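Side-chain contacts in 16L protein (Yaba-like disease virus, PDB 6TQP), which probably inhibits apoptosis as a poxviral Bcl-2-like protein, holding a pro-apoptotic peptide in a groove between its helices: residues Asn18-Tyr23 with Ala101-Ile106; Asn61-Cys66 with Val110-Tyr115; Lys80-Gln85 with Ser123-Asp128. All blocks are in the same frame, centred on the assembly; numbering follows the deposited sequence.

Contact 1: Asn18-Tyr23 with Ala101-Ile106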
loop_
_atom_site.group_PDB
_atom_site.type_symbol
_atom_site.label_atom_id
_atom_site.label_comp_id
_atom_site.label_asym_id
_atom_site.label_seq_id
_atom_site.Cartn_x
_atom_site.Cartn_y
_atom_site.Cartn_z
ATOM N N ASN A 18 11.727 0.472 0.888
ATOM C CA ASN A 18 12.285 0.524 -0.460
ATOM C C ASN A 18 11.423 -0.255 -1.433
ATOM O O ASN A 18 11.203 0.181 -2.571
ATOM C CB ASN A 18 13.712 -0.019 -0.456
ATOM C CG ASN A 18 14.687 0.954 0.133
ATOM O OD1 ASN A 18 14.398 2.148 0.220
ATOM N ND2 ASN A 18 15.858 0.468 0.530
ATOM N N VAL A 19 10.908 -1.407 -0.998
ATOM C CA VAL A 19 10.110 -2.249 -1.886
ATOM C C VAL A 19 8.817 -1.537 -2.269
ATOM O O VAL A 19 8.384 -1.576 -3.428
ATOM C CB VAL A 19 9.840 -3.616 -1.222
ATOM C CG1 VAL A 19 8.746 -4.373 -1.969
ATOM C CG2 VAL A 19 11.121 -4.451 -1.181
ATOM N N ILE A 20 8.187 -0.860 -1.308
ATOM C CA ILE A 20 6.900 -0.222 -1.578
ATOM C C ILE A 20 7.072 0.927 -2.569
ATOM O O ILE A 20 6.301 1.056 -3.531
ATOM C CB ILE A 20 6.259 0.244 -0.263
ATOM C CG1 ILE A 20 5.880 -0.984 0.578
ATOM C CG2 ILE A 20 5.014 1.105 -0.541
ATOM C CD1 ILE A 20 5.460 -0.656 1.992
ATOM N N VAL A 21 8.075 1.774 -2.349
ATOM C CA VAL A 21 8.307 2.894 -3.260
ATOM C C VAL A 21 8.601 2.374 -4.656
ATOM O O VAL A 21 8.066 2.878 -5.649
ATOM C CB VAL A 21 9.442 3.786 -2.731
ATOM C CG1 VAL A 21 9.803 4.884 -3.752
ATOM C CG2 VAL A 21 9.031 4.397 -1.406
ATOM N N PHE A 22 9.451 1.351 -4.750
ATOM C CA PHE A 22 9.770 0.760 -6.042
ATOM C C PHE A 22 8.517 0.214 -6.714
ATOM O O PHE A 22 8.276 0.452 -7.905
ATOM C CB PHE A 22 10.804 -0.344 -5.850
ATOM C CG PHE A 22 11.281 -0.959 -7.134
ATOM C CD1 PHE A 22 10.560 -1.977 -7.737
ATOM C CD2 PHE A 22 12.456 -0.529 -7.729
ATOM C CE1 PHE A 22 10.997 -2.554 -8.919
ATOM C CE2 PHE A 22 12.901 -1.098 -8.914
ATOM C CZ PHE A 22 12.171 -2.108 -9.512
ATOM N N TYR A 23 7.694 -0.511 -5.953
ATOM C CA TYR A 23 6.495 -1.128 -6.514
ATOM C C TYR A 23 5.522 -0.073 -7.024
ATOM O O TYR A 23 5.034 -0.148 -8.162
ATOM C CB TYR A 23 5.823 -2.007 -5.455
ATOM C CG TYR A 23 4.570 -2.682 -5.965
ATOM C CD1 TYR A 23 4.619 -3.550 -7.055
ATOM C CD2 TYR A 23 3.341 -2.435 -5.384
ATOM C CE1 TYR A 23 3.474 -4.164 -7.531
ATOM C CE2 TYR A 23 2.192 -3.046 -5.852
ATOM C CZ TYR A 23 2.262 -3.913 -6.915
ATOM O OH TYR A 23 1.103 -4.503 -7.369
ATOM N N ALA A 101 -3.448 -4.474 1.443
ATOM C CA ALA A 101 -4.565 -3.796 0.800
ATOM C C ALA A 101 -4.248 -2.328 0.561
ATOM O O ALA A 101 -4.610 -1.772 -0.483
ATOM C CB ALA A 101 -5.830 -3.933 1.640
ATOM N N ILE A 102 -3.565 -1.679 1.508
ATOM C CA ILE A 102 -3.254 -0.261 1.333
ATOM C C ILE A 102 -2.246 -0.065 0.196
ATOM O O ILE A 102 -2.316 0.920 -0.550
ATOM C CB ILE A 102 -2.768 0.352 2.658
ATOM C CG1 ILE A 102 -3.960 0.471 3.614
ATOM C CG2 ILE A 102 -2.138 1.716 2.422
ATOM C CD1 ILE A 102 -3.583 0.858 5.033
ATOM N N ILE A 103 -1.290 -0.979 0.041
ATOM C CA ILE A 103 -0.372 -0.855 -1.096
ATOM C C ILE A 103 -1.157 -0.908 -2.397
ATOM O O ILE A 103 -0.919 -0.121 -3.317
ATOM C CB ILE A 103 0.716 -1.941 -1.047
ATOM C CG1 ILE A 103 1.574 -1.743 0.202
ATOM C CG2 ILE A 103 1.584 -1.908 -2.326
ATOM C CD1 ILE A 103 2.517 -2.901 0.493
ATOM N N SER A 104 -2.128 -1.817 -2.482
ATOM C CA SER A 104 -2.969 -1.867 -3.673
ATOM C C SER A 104 -3.759 -0.576 -3.842
ATOM O O SER A 104 -3.960 -0.101 -4.965
ATOM C CB SER A 104 -3.921 -3.059 -3.608
ATOM O OG SER A 104 -3.210 -4.277 -3.543
ATOM N N LEU A 105 -4.248 -0.010 -2.738
ATOM C CA LEU A 105 -4.993 1.241 -2.811
ATOM C C LEU A 105 -4.129 2.357 -3.391
ATOM O O LEU A 105 -4.563 3.106 -4.277
ATOM C CB LEU A 105 -5.500 1.616 -1.412
ATOM C CG LEU A 105 -6.188 2.977 -1.324
ATOM C CD1 LEU A 105 -7.471 3.008 -2.140
ATOM C CD2 LEU A 105 -6.436 3.307 0.127
ATOM N N ILE A 106 -2.892 2.485 -2.904
ATOM C CA ILE A 106 -1.979 3.508 -3.426
ATOM C C ILE A 106 -1.747 3.295 -4.910
ATOM O O ILE A 106 -1.721 4.256 -5.692
ATOM C CB ILE A 106 -0.646 3.490 -2.651
ATOM C CG1 ILE A 106 -0.866 3.758 -1.166
ATOM C CG2 ILE A 106 0.343 4.543 -3.186
ATOM C CD1 ILE A 106 0.266 3.288 -0.339
#
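I103 packs against I20 and Y23 in a wholly apolar, buried contact that joins helix 12-27 to helix 96-113; the centre of the contact lies about 2 Å from the centre of the chain. The backbones come nearest at I20 and I103, whose CA atoms lie 7.3 Å apart. One isoleucine does the work on its side, because its two branches reach different partners. The longer branch ends on I20: CD1 of I103 sits 3.9 Å from CG1 of I20 and 4.0 Å from its CD1, the two side chains crossing at about a right angle. The shorter branch, CG2 of I103, goes to Y23, lying 3.6 Å from CD2 and 3.8 Å from CE2 of the tyrosine, near the ring plane, so this methyl group meets an edge of the ring and not its face. Staggering about the CA-CB bond of I103 makes this split possible, with CG1 beside the backbone N (chi1 -64°) and CG2 anti to it. Helix 96-113 appears to be the central helix of the Bcl-2 fold, consistent with its place near the middle of the chain. Its residues A101 and I102 reach a bound peptide, while I103 is given over to the interior. A beta-branched aliphatic suits this place, since it offers a methyl and a longer ethyl branch that diverge at CB, without any polar group to satisfy. Helix 120-134 lies against the same pair, I133 touching both I20 and I103. On the side of helix 38-68, Y23 leans on C51, whose carbonyl oxygen accepts a hydrogen bond from the hydroxyl of S104.

Contact 2: Asn61-Cys66 with Val110-Tyr115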
loop_
_atom_site.group_PDB
_atom_site.type_symbol
_atom_site.label_atom_id
_atom_site.label_comp_id
_atom_site.label_asym_id
_atom_site.label_seq_id
_atom_site.Cartn_x
_atom_site.Cartn_y
_atom_site.Cartn_z
ATOM N N ASN A 61 -14.081 -2.056 -4.645
ATOM C CA ASN A 61 -13.935 -1.603 -3.263
ATOM C C ASN A 61 -12.865 -0.529 -3.162
ATOM O O ASN A 61 -13.031 0.469 -2.445
ATOM C CB ASN A 61 -13.587 -2.793 -2.373
ATOM C CG ASN A 61 -14.535 -3.940 -2.556
ATOM O OD1 ASN A 61 -14.453 -4.695 -3.539
ATOM N ND2 ASN A 61 -15.458 -4.084 -1.619
ATOM N N LEU A 62 -11.749 -0.725 -3.865
ATOM C CA LEU A 62 -10.701 0.283 -3.890
ATOM C C LEU A 62 -11.155 1.540 -4.620
ATOM O O LEU A 62 -10.843 2.655 -4.188
ATOM C CB LEU A 62 -9.450 -0.286 -4.563
ATOM C CG LEU A 62 -8.764 -1.443 -3.834
ATOM C CD1 LEU A 62 -7.698 -2.086 -4.716
ATOM C CD2 LEU A 62 -8.130 -0.998 -2.536
ATOM N N SER A 63 -11.869 1.382 -5.738
ATOM C CA SER A 63 -12.376 2.548 -6.458
ATOM C C SER A 63 -13.335 3.348 -5.592
ATOM O O SER A 63 -13.370 4.582 -5.665
ATOM C CB SER A 63 -13.080 2.128 -7.750
ATOM O OG SER A 63 -12.196 1.465 -8.636
ATOM N N TYR A 64 -14.137 2.655 -4.782
ATOM C CA TYR A 64 -15.038 3.337 -3.857
ATOM C C TYR A 64 -14.249 4.172 -2.858
ATOM O O TYR A 64 -14.562 5.344 -2.620
ATOM C CB TYR A 64 -15.909 2.300 -3.155
ATOM C CG TYR A 64 -16.654 2.792 -1.926
ATOM C CD1 TYR A 64 -17.774 3.597 -2.048
ATOM C CD2 TYR A 64 -16.256 2.413 -0.658
ATOM C CE1 TYR A 64 -18.456 4.037 -0.937
ATOM C CE2 TYR A 64 -16.929 2.845 0.460
ATOM C CZ TYR A 64 -18.035 3.651 0.316
ATOM O OH TYR A 64 -18.715 4.081 1.435
ATOM N N ILE A 65 -13.200 3.591 -2.279
ATOM C CA ILE A 65 -12.354 4.340 -1.356
ATOM C C ILE A 65 -11.799 5.578 -2.046
ATOM O O ILE A 65 -11.820 6.687 -1.496
ATOM C CB ILE A 65 -11.230 3.438 -0.825
ATOM C CG1 ILE A 65 -11.839 2.317 0.025
ATOM C CG2 ILE A 65 -10.204 4.256 -0.024
ATOM C CD1 ILE A 65 -10.850 1.228 0.392
ATOM N N CYS A 66 -11.288 5.403 -3.265
ATOM C CA CYS A 66 -10.742 6.531 -4.003
ATOM C C CYS A 66 -11.796 7.605 -4.238
ATOM O O CYS A 66 -11.475 8.800 -4.276
ATOM C CB CYS A 66 -10.166 6.046 -5.333
ATOM S SG CYS A 66 -8.683 5.015 -5.157
ATOM N N VAL A 110 -2.514 6.206 -7.711
ATOM C CA VAL A 110 -1.517 6.682 -8.661
ATOM C C VAL A 110 -2.003 6.476 -10.090
ATOM O O VAL A 110 -1.838 7.348 -10.957
ATOM C CB VAL A 110 -0.184 5.963 -8.385
ATOM C CG1 VAL A 110 0.696 5.916 -9.595
ATOM C CG2 VAL A 110 0.541 6.639 -7.214
ATOM N N GLU A 111 -2.606 5.315 -10.363
ATOM C CA GLU A 111 -3.109 5.050 -11.707
ATOM C C GLU A 111 -4.265 5.978 -12.063
ATOM O O GLU A 111 -4.438 6.326 -13.235
ATOM C CB GLU A 111 -3.538 3.587 -11.827
ATOM C CG GLU A 111 -2.364 2.602 -11.826
ATOM C CD GLU A 111 -2.805 1.154 -11.959
ATOM O OE1 GLU A 111 -4.021 0.885 -11.854
ATOM O OE2 GLU A 111 -1.931 0.287 -12.173
ATOM N N MET A 112 -5.057 6.395 -11.074
ATOM C CA MET A 112 -6.184 7.283 -11.350
ATOM C C MET A 112 -5.734 8.727 -11.541
ATOM O O MET A 112 -6.045 9.347 -12.562
ATOM C CB MET A 112 -7.209 7.196 -10.221
ATOM C CG MET A 112 -8.046 5.949 -10.281
ATOM S SD MET A 112 -9.278 5.900 -8.982
ATOM C CE MET A 112 -10.257 4.493 -9.512
ATOM N N ASN A 113 -5.010 9.284 -10.569
ATOM C CA ASN A 113 -4.662 10.699 -10.608
ATOM C C ASN A 113 -3.472 11.006 -11.530
ATOM O O ASN A 113 -2.990 12.142 -11.530
ATOM C CB ASN A 113 -4.404 11.218 -9.179
ATOM C CG ASN A 113 -3.089 10.735 -8.586
ATOM O OD1 ASN A 113 -2.247 10.162 -9.274
ATOM N ND2 ASN A 113 -2.904 10.991 -7.291
ATOM N N GLY A 114 -2.998 10.039 -12.315
ATOM C CA GLY A 114 -1.960 10.304 -13.298
ATOM C C GLY A 114 -0.609 10.675 -12.728
ATOM O O GLY A 114 0.162 11.374 -13.384
ATOM N N TYR A 115 -0.292 10.220 -11.525
ATOM C CA TYR A 115 0.989 10.565 -10.929
ATOM C C TYR A 115 2.128 10.032 -11.786
ATOM O O TYR A 115 2.132 8.863 -12.176
ATOM C CB TYR A 115 1.077 9.994 -9.518
ATOM C CG TYR A 115 2.419 10.182 -8.854
ATOM C CD1 TYR A 115 2.841 11.436 -8.437
ATOM C CD2 TYR A 115 3.251 9.096 -8.607
ATOM C CE1 TYR A 115 4.071 11.610 -7.814
ATOM C CE2 TYR A 115 4.478 9.260 -7.983
ATOM C CZ TYR A 115 4.880 10.515 -7.588
ATOM O OH TYR A 115 6.097 10.672 -6.968
#
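M112 reaches out from helix 96-113 and lays its thioether against S63 and C66, which lie three residues apart on helix 38-68 and so present neighbouring points of one helix face. The van der Waals contacts come first. Sulfur meets C66, with SD of M112 3.8 Å from CB and 4.0 Å from SG of the cysteine. The terminal methyl goes on to the serine, CE of M112 lying 3.7 Å from OG and 4.1 Å from CB of S63. A long, unbranched chain suits the gap between segments whose nearest CA atoms, those of C66 and M112, are 8.7 Å apart; beyond CG it runs extended (chi2 -178°, chi3 170°), placing the soft sulfur and the methyl at its far end. M108 of the same helix also touches S63 and C66, continuing this sulfur-rich seam of the helical Bcl-2-like bundle.

The polar end of S63 is satisfied within its own helix. Its hydroxyl is hydrogen-bonded to the backbone oxygen of K59, which lets a small polar residue sit beside a methyl group. With M112 itself exposed, the chemistry across the contact implies mainly van der Waals adhesion, undirected and dependent on the reach of one polarisable side chain.

Contact 3: Lys80-Gln85 with Ser123-Asp128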
loop_
_atom_site.group_PDB
_atom_site.type_symbol
_atom_site.label_atom_id
_atom_site.label_comp_id
_atom_site.label_asym_id
_atom_site.label_seq_id
_atom_site.Cartn_x
_atom_site.Cartn_y
_atom_site.Cartn_z
ATOM N N LYS A 80 -2.570 15.922 1.173
ATOM C CA LYS A 80 -2.311 15.804 2.605
ATOM C C LYS A 80 -3.486 15.131 3.302
ATOM O O LYS A 80 -3.303 14.270 4.169
ATOM C CB LYS A 80 -2.051 17.194 3.192
ATOM C CG LYS A 80 -1.198 17.218 4.446
ATOM C CD LYS A 80 -2.050 17.315 5.690
ATOM C CE LYS A 80 -1.189 17.360 6.940
ATOM N NZ LYS A 80 -2.003 17.327 8.185
ATOM N N HIS A 81 -4.703 15.507 2.910
ATOM C CA HIS A 81 -5.914 14.897 3.448
ATOM C C HIS A 81 -5.951 13.395 3.169
ATOM O O HIS A 81 -6.287 12.596 4.054
ATOM C CB HIS A 81 -7.119 15.613 2.837
ATOM C CG HIS A 81 -8.417 15.350 3.529
ATOM N ND1 HIS A 81 -8.518 15.146 4.887
ATOM C CD2 HIS A 81 -9.678 15.291 3.043
ATOM C CE1 HIS A 81 -9.784 14.955 5.205
ATOM N NE2 HIS A 81 -10.509 15.038 4.105
ATOM N N ILE A 82 -5.598 12.986 1.948
ATOM C CA ILE A 82 -5.565 11.558 1.622
ATOM C C ILE A 82 -4.547 10.841 2.500
ATOM O O ILE A 82 -4.816 9.766 3.051
ATOM C CB ILE A 82 -5.252 11.354 0.127
ATOM C CG1 ILE A 82 -6.373 11.941 -0.728
ATOM C CG2 ILE A 82 -5.046 9.872 -0.187
ATOM C CD1 ILE A 82 -6.049 12.015 -2.205
ATOM N N LYS A 83 -3.349 11.414 2.615
ATOM C CA LYS A 83 -2.304 10.787 3.415
ATOM C C LYS A 83 -2.800 10.540 4.830
ATOM O O LYS A 83 -2.725 9.420 5.347
ATOM C CB LYS A 83 -1.059 11.668 3.446
ATOM C CG LYS A 83 0.112 11.087 4.244
ATOM C CD LYS A 83 1.142 12.154 4.596
ATOM C CE LYS A 83 0.887 12.755 5.969
ATOM N NZ LYS A 83 1.305 11.841 7.064
ATOM N N ASP A 84 -3.316 11.582 5.470
ATOM C CA ASP A 84 -3.722 11.455 6.862
ATOM C C ASP A 84 -4.851 10.444 7.026
ATOM O O ASP A 84 -4.878 9.700 8.013
ATOM C CB ASP A 84 -4.110 12.826 7.407
ATOM C CG ASP A 84 -2.915 13.753 7.518
ATOM O OD1 ASP A 84 -1.789 13.250 7.711
ATOM O OD2 ASP A 84 -3.088 14.974 7.405
ATOM N N GLN A 85 -5.783 10.384 6.071
ATOM C CA GLN A 85 -6.865 9.406 6.179
ATOM C C GLN A 85 -6.331 7.983 6.049
ATOM O O GLN A 85 -6.756 7.083 6.784
ATOM C CB GLN A 85 -7.944 9.681 5.127
ATOM C CG GLN A 85 -8.749 10.948 5.407
ATOM C CD GLN A 85 -9.792 11.240 4.345
ATOM O OE1 GLN A 85 -10.973 10.943 4.527
ATOM N NE2 GLN A 85 -9.364 11.832 3.232
ATOM N N SER A 123 4.568 12.461 -4.159
ATOM C CA SER A 123 5.754 11.665 -3.862
ATOM C C SER A 123 5.932 11.486 -2.358
ATOM O O SER A 123 6.321 10.408 -1.896
ATOM C CB SER A 123 7.002 12.317 -4.461
ATOM O OG SER A 123 7.371 13.466 -3.718
ATOM N N PHE A 124 5.671 12.537 -1.578
ATOM C CA PHE A 124 5.838 12.430 -0.132
ATOM C C PHE A 124 4.728 11.602 0.490
ATOM O O PHE A 124 4.954 10.925 1.501
ATOM C CB PHE A 124 5.874 13.819 0.512
ATOM C CG PHE A 124 7.138 14.601 0.232
ATOM C CD1 PHE A 124 8.350 13.956 0.010
ATOM C CD2 PHE A 124 7.112 15.988 0.197
ATOM C CE1 PHE A 124 9.504 14.685 -0.248
ATOM C CE2 PHE A 124 8.259 16.715 -0.060
ATOM C CZ PHE A 124 9.455 16.064 -0.283
ATOM N N LEU A 125 3.525 11.655 -0.081
ATOM C CA LEU A 125 2.475 10.732 0.335
ATOM C C LEU A 125 2.946 9.297 0.194
ATOM O O LEU A 125 2.725 8.456 1.077
ATOM C CB LEU A 125 1.215 10.957 -0.500
ATOM C CG LEU A 125 0.016 10.093 -0.104
ATOM C CD1 LEU A 125 -1.288 10.843 -0.392
ATOM C CD2 LEU A 125 0.030 8.771 -0.831
ATOM N N ILE A 126 3.578 8.984 -0.935
ATOM C CA ILE A 126 4.041 7.619 -1.142
ATOM C C ILE A 126 5.117 7.284 -0.118
ATOM O O ILE A 126 5.089 6.223 0.518
ATOM C CB ILE A 126 4.551 7.438 -2.581
ATOM C CG1 ILE A 126 3.401 7.652 -3.570
ATOM C CG2 ILE A 126 5.167 6.045 -2.742
ATOM C CD1 ILE A 126 3.874 7.860 -5.020
ATOM N N GLU A 127 6.079 8.193 0.056
ATOM C CA GLU A 127 7.131 8.002 1.052
ATOM C C GLU A 127 6.542 7.815 2.445
ATOM O O GLU A 127 6.890 6.870 3.161
ATOM C CB GLU A 127 8.076 9.205 1.039
ATOM C CG GLU A 127 9.073 9.204 -0.094
ATOM C CD GLU A 127 10.234 8.273 0.171
ATOM O OE1 GLU A 127 10.423 7.882 1.346
ATOM O OE2 GLU A 127 10.953 7.936 -0.793
ATOM N N ASP A 128 5.659 8.729 2.851
ATOM C CA ASP A 128 5.127 8.705 4.209
ATOM C C ASP A 128 4.366 7.416 4.493
ATOM O O ASP A 128 4.554 6.798 5.546
ATOM C CB ASP A 128 4.218 9.910 4.424
ATOM C CG ASP A 128 4.980 11.215 4.476
ATOM O OD1 ASP A 128 6.183 11.191 4.796
ATOM O OD2 ASP A 128 4.364 12.274 4.201
#
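L125 and D128 of helix 120-134 meet I82 and K83 of helix 76-92 where two neighbouring helices of the Bcl-2-like bundle run side by side, nearly parallel (10° between the short segments) with axes 9.8 Å apart. The leucine pushes its end between the two residues. Its CG stands anti to the backbone N, an orientation that brings the branch over the start of K83: CD1 of L125 lies 3.7 Å from the backbone N and 3.9 Å from CB of K83. The same methyl reaches I82, and CG2 of I82 is 3.9 Å from CD1 of L125; there the two aliphatic side chains pass at a slant. A leucine fits because its terminal branch can enter the notch between consecutive residues of the facing helix, and I82, buried, adds the apolar wall.

Farther along, nearer solvent, the pairing changes character. K83 sends its methylene chain across D128, so that CD of the lysine, and not its ammonium group, is what approaches the carboxylate: CD of K83 to OD2 of D128 is 3.2 Å, while CB of D128 stands 3.8 Å from the same carbon. The lysine leaves its extended course at chi3 (94°) and chi4 (76°), and this fold-back carries NZ of K83 beside D84 on its own helix, in a salt bridge of 3.5 Å to OD1 of D84. Lysine suits such a border position, with apolar methylenes for the packing and a charge that can stay near solvent. H81, on the same helix but turned away from L125, hydrogen-bonds through ND1 to an acidic side chain of the bound peptide. NZ of K83 remains 4.2 Å from OD2 of D128, near enough that some attraction is likely, but beyond a salt bridge.

Overall arrangement
Contact 1 lies in the core, whereas contacts 2 and 3 are only partly buried, their centres about 12 and 11 Å from the centre of the chain. Contacts 1 and 2 both use helix 96-113, binding it to helix 12-27 near the middle of the fold and to helix 38-68 towards its C-terminal end; contact 3 pairs the two helices that precede and follow it in the chain. The chemistry follows position: purely hydrocarbon and aromatic inside, a thioether at the partly open edge, and leucine packing bordered by charged side chains in contact 3. Contact 1 touches contact 2 through L105 on I65 and C66, and contact 3 through V21 on E127; contact 2 touches contact 3 through Y115 on I126.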